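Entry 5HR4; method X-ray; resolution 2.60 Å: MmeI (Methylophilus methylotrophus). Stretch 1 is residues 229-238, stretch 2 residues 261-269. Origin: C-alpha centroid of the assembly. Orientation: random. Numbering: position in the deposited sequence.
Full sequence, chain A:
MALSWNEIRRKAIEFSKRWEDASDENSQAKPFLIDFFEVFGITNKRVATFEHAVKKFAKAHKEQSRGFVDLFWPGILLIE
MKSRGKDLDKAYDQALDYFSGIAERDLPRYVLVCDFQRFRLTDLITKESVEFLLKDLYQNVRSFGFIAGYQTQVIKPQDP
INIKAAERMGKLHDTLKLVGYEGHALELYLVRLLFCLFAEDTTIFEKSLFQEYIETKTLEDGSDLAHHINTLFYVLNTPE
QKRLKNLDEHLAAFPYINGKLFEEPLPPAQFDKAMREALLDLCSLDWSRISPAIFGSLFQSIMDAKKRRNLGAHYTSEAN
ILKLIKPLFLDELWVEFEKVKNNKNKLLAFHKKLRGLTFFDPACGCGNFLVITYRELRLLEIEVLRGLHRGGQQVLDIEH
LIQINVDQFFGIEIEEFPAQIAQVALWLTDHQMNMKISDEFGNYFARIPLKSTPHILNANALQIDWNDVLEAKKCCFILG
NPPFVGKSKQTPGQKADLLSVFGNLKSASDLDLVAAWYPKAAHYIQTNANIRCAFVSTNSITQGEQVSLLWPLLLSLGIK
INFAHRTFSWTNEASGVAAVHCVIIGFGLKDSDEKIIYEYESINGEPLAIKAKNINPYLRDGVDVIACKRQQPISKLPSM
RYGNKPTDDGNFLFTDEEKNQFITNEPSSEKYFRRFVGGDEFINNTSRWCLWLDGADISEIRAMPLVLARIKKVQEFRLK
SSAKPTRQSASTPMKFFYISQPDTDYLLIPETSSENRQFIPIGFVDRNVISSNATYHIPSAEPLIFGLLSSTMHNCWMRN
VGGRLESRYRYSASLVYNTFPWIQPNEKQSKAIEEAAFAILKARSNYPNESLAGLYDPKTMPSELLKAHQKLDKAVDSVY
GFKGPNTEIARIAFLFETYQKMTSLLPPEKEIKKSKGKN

Stretch 1 229-238: INTLFYVLNT
Stretch 2, residues 261-269: LFEEPLPPA

Contact between residues 229-238 and 261-269 of MmeI, which together bury 383 Å². Stretch 1 enters already helical (phi/psi near -60/-40; Phe233 N to Ile229 O 2.8 Å, Leu236 N to Leu232 O 2.9 Å) and then makes a type I beta turn from Val235 to Thr238, where Thr238 OG1 donates to Tyr234 O at 3.0 Å. Stretch 2 passes it in the opposite sense: Phe262 CA lies 5.6 Å from Asn237 CA, and Pro268 CA 6.0 Å from Asn230 CA.

Leu261 (-76/-28), in a weakly bonded helix, makes no contact. Phe262 (-120/9; chi1 -78°, m; chi2 -79°) points its CB toward stretch 1, and at 115 Å² is the most heavily covered residue of either stretch. Leu236 (m, t) sets CB over one ring face, 4.2 Å from the Phe262 centroid and 17° off the normal, a CH-pi contact; its CD1 reaches Phe262 CE1 at 3.5 Å. Phe233 (m, chi2 -14°) brings CD1 to 3.9 Å from Phe262 CE1, near the plane of the Phe262 ring. A flat aromatic thus serves two apolar neighbours, one by its face and one by its edge.

Asn237 (chi1 -157°, t; chi2 38°) packs its amide against the backbone, with CG 3.1 Å from Phe262 O and ND2 3.5 Å from Glu263 CA. Glu263 (-79/-29; chi1 75°, p; chi2 178°, t; chi3 -7°) points CB away and is exposed, fitting its charge.

Glu264 (-91/127), Pro265 (-67/145), Pro267 (-55/144) and Pro268 (-74/145) are extended; proline rings favour such phi. Leu266 (-126/144; m, t), CB sideways, buries an apolar side chain, while its O accepts a hydrogen bond from Asn230 ND2 (3.0 Å, 135°); Asn230 (chi1 -166°, t; chi2 -97°) points CB toward stretch 2, its amide supplying the donor. Pro268 CB lies 4.1 Å from Asn230 ND2; Ala269 (-92/-160) is clear.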

# COMPACT_ATOMS: atom_id res chain seq x y z
N ILE A 229 34.28 -4.07 -22.12
CA ILE A 229 33.48 -4.50 -20.97
C ILE A 229 33.24 -6.00 -21.04
O ILE A 229 33.36 -6.71 -20.03
CB ILE A 229 32.18 -3.67 -20.87
CG1 ILE A 229 32.54 -2.25 -20.43
CG2 ILE A 229 31.21 -4.27 -19.85
CD1 ILE A 229 31.35 -1.37 -20.12
N ASN A 230 32.99 -6.53 -22.24
CA ASN A 230 32.75 -7.97 -22.40
C ASN A 230 33.93 -8.79 -21.91
O ASN A 230 33.75 -9.80 -21.22
CB ASN A 230 32.43 -8.30 -23.86
CG ASN A 230 31.84 -9.69 -24.03
OD1 ASN A 230 32.55 -10.66 -24.36
ND2 ASN A 230 30.53 -9.81 -23.82
N THR A 231 35.16 -8.36 -22.25
CA THR A 231 36.34 -9.06 -21.74
C THR A 231 36.49 -8.85 -20.24
O THR A 231 36.92 -9.77 -19.52
CB THR A 231 37.62 -8.60 -22.45
OG1 THR A 231 37.48 -8.73 -23.87
CG2 THR A 231 38.81 -9.45 -22.01
N LEU A 232 36.17 -7.65 -19.76
CA LEU A 232 36.19 -7.43 -18.32
C LEU A 232 35.28 -8.43 -17.62
O LEU A 232 35.69 -9.13 -16.69
CB LEU A 232 35.80 -5.99 -17.99
CG LEU A 232 35.66 -5.61 -16.51
CD1 LEU A 232 36.93 -5.84 -15.67
CD2 LEU A 232 35.23 -4.18 -16.41
N PHE A 233 34.04 -8.57 -18.12
CA PHE A 233 33.13 -9.55 -17.53
C PHE A 233 33.71 -10.95 -17.58
O PHE A 233 33.43 -11.76 -16.68
CB PHE A 233 31.78 -9.55 -18.24
CG PHE A 233 30.95 -8.33 -17.95
CD1 PHE A 233 31.27 -7.47 -16.91
CD2 PHE A 233 29.84 -8.07 -18.72
CE1 PHE A 233 30.48 -6.36 -16.64
CE2 PHE A 233 29.05 -6.96 -18.46
CZ PHE A 233 29.37 -6.11 -17.41
N TYR A 234 34.51 -11.27 -18.59
CA TYR A 234 35.10 -12.60 -18.61
C TYR A 234 36.23 -12.71 -17.58
O TYR A 234 36.33 -13.71 -16.87
CB TYR A 234 35.58 -12.98 -20.01
CG TYR A 234 36.58 -14.12 -19.98
CD1 TYR A 234 36.16 -15.45 -19.88
CD2 TYR A 234 37.95 -13.86 -19.99
CE1 TYR A 234 37.11 -16.49 -19.81
CE2 TYR A 234 38.88 -14.88 -19.94
CZ TYR A 234 38.46 -16.19 -19.85
OH TYR A 234 39.42 -17.17 -19.79
N VAL A 235 37.07 -11.67 -17.47
CA VAL A 235 38.17 -11.72 -16.50
C VAL A 235 37.62 -11.89 -15.09
O VAL A 235 38.04 -12.80 -14.36
CB VAL A 235 39.05 -10.46 -16.58
CG1 VAL A 235 39.98 -10.42 -15.37
CG2 VAL A 235 39.86 -10.46 -17.86
N LEU A 236 36.69 -11.03 -14.68
CA LEU A 236 36.11 -11.11 -13.34
C LEU A 236 35.53 -12.48 -13.00
O LEU A 236 35.17 -12.71 -11.83
CB LEU A 236 35.02 -10.05 -13.18
CG LEU A 236 35.44 -8.59 -13.29
CD1 LEU A 236 34.20 -7.72 -13.42
CD2 LEU A 236 36.26 -8.17 -12.07
N ASN A 237 35.41 -13.39 -13.99
CA ASN A 237 34.97 -14.77 -13.75
C ASN A 237 36.11 -15.77 -13.85
O ASN A 237 35.89 -16.96 -13.63
CB ASN A 237 33.88 -15.18 -14.74
CG ASN A 237 33.00 -16.35 -14.22
OD1 ASN A 237 32.67 -16.43 -13.02
ND2 ASN A 237 32.61 -17.24 -15.14
N THR A 238 37.33 -15.31 -14.18
CA THR A 238 38.46 -16.18 -14.44
C THR A 238 39.42 -16.11 -13.27
O THR A 238 40.03 -15.06 -13.05
CB THR A 238 39.18 -15.79 -15.73
OG1 THR A 238 38.31 -15.95 -16.85
CG2 THR A 238 40.43 -16.65 -15.91
N LEU A 261 26.83 -14.17 -10.24
CA LEU A 261 26.76 -12.86 -10.87
C LEU A 261 27.59 -12.79 -12.13
O LEU A 261 27.24 -12.03 -13.03
CB LEU A 261 27.21 -11.77 -9.89
CG LEU A 261 27.43 -10.32 -10.35
CD1 LEU A 261 26.18 -9.72 -10.95
CD2 LEU A 261 27.94 -9.45 -9.21
N PHE A 262 28.67 -13.57 -12.25
CA PHE A 262 29.55 -13.41 -13.41
C PHE A 262 29.69 -14.66 -14.27
O PHE A 262 30.52 -14.69 -15.21
CB PHE A 262 30.92 -12.90 -12.94
CG PHE A 262 30.93 -11.44 -12.63
CD1 PHE A 262 31.00 -10.51 -13.66
CD2 PHE A 262 30.79 -10.98 -11.32
CE1 PHE A 262 30.96 -9.13 -13.39
CE2 PHE A 262 30.74 -9.61 -11.05
CZ PHE A 262 30.83 -8.69 -12.08
N GLU A 263 28.88 -15.69 -14.01
CA GLU A 263 29.11 -16.98 -14.63
C GLU A 263 28.61 -17.03 -16.06
O GLU A 263 29.18 -17.75 -16.88
CB GLU A 263 28.45 -18.08 -13.80
CG GLU A 263 26.95 -18.17 -13.90
CD GLU A 263 26.44 -19.34 -13.07
OE1 GLU A 263 27.30 -20.10 -12.56
OE2 GLU A 263 25.20 -19.49 -12.91
N GLU A 264 27.57 -16.24 -16.40
CA GLU A 264 26.96 -16.40 -17.71
C GLU A 264 27.62 -15.47 -18.72
O GLU A 264 27.70 -14.27 -18.49
CB GLU A 264 25.48 -16.10 -17.66
CG GLU A 264 24.82 -16.26 -19.01
CD GLU A 264 23.36 -15.87 -19.00
OE1 GLU A 264 22.89 -15.36 -17.95
OE2 GLU A 264 22.67 -16.06 -20.04
N PRO A 265 28.10 -15.99 -19.85
CA PRO A 265 28.54 -15.10 -20.92
C PRO A 265 27.35 -14.34 -21.50
O PRO A 265 26.23 -14.87 -21.57
CB PRO A 265 29.16 -16.06 -21.95
CG PRO A 265 28.33 -17.30 -21.79
CD PRO A 265 28.08 -17.40 -20.29
N LEU A 266 27.58 -13.10 -21.89
CA LEU A 266 26.51 -12.23 -22.34
C LEU A 266 26.87 -11.68 -23.71
O LEU A 266 28.04 -11.40 -23.97
CB LEU A 266 26.30 -11.04 -21.38
CG LEU A 266 25.49 -11.28 -20.12
CD1 LEU A 266 25.44 -10.01 -19.28
CD2 LEU A 266 24.08 -11.78 -20.45
N PRO A 267 25.88 -11.50 -24.58
CA PRO A 267 26.13 -10.83 -25.85
C PRO A 267 26.74 -9.46 -25.58
O PRO A 267 26.40 -8.82 -24.58
CB PRO A 267 24.74 -10.71 -26.48
CG PRO A 267 23.78 -10.87 -25.36
CD PRO A 267 24.45 -11.78 -24.38
N PRO A 268 27.67 -9.02 -26.42
CA PRO A 268 28.22 -7.66 -26.26
C PRO A 268 27.22 -6.61 -26.69
O PRO A 268 26.43 -6.81 -27.62
CB PRO A 268 29.45 -7.67 -27.16
CG PRO A 268 29.09 -8.67 -28.26
CD PRO A 268 28.18 -9.70 -27.63
N ALA A 269 27.24 -5.48 -26.00
CA ALA A 269 26.33 -4.37 -26.25
C ALA A 269 26.99 -3.40 -27.23
O ALA A 269 27.92 -3.77 -27.95
CB ALA A 269 25.96 -3.67 -24.93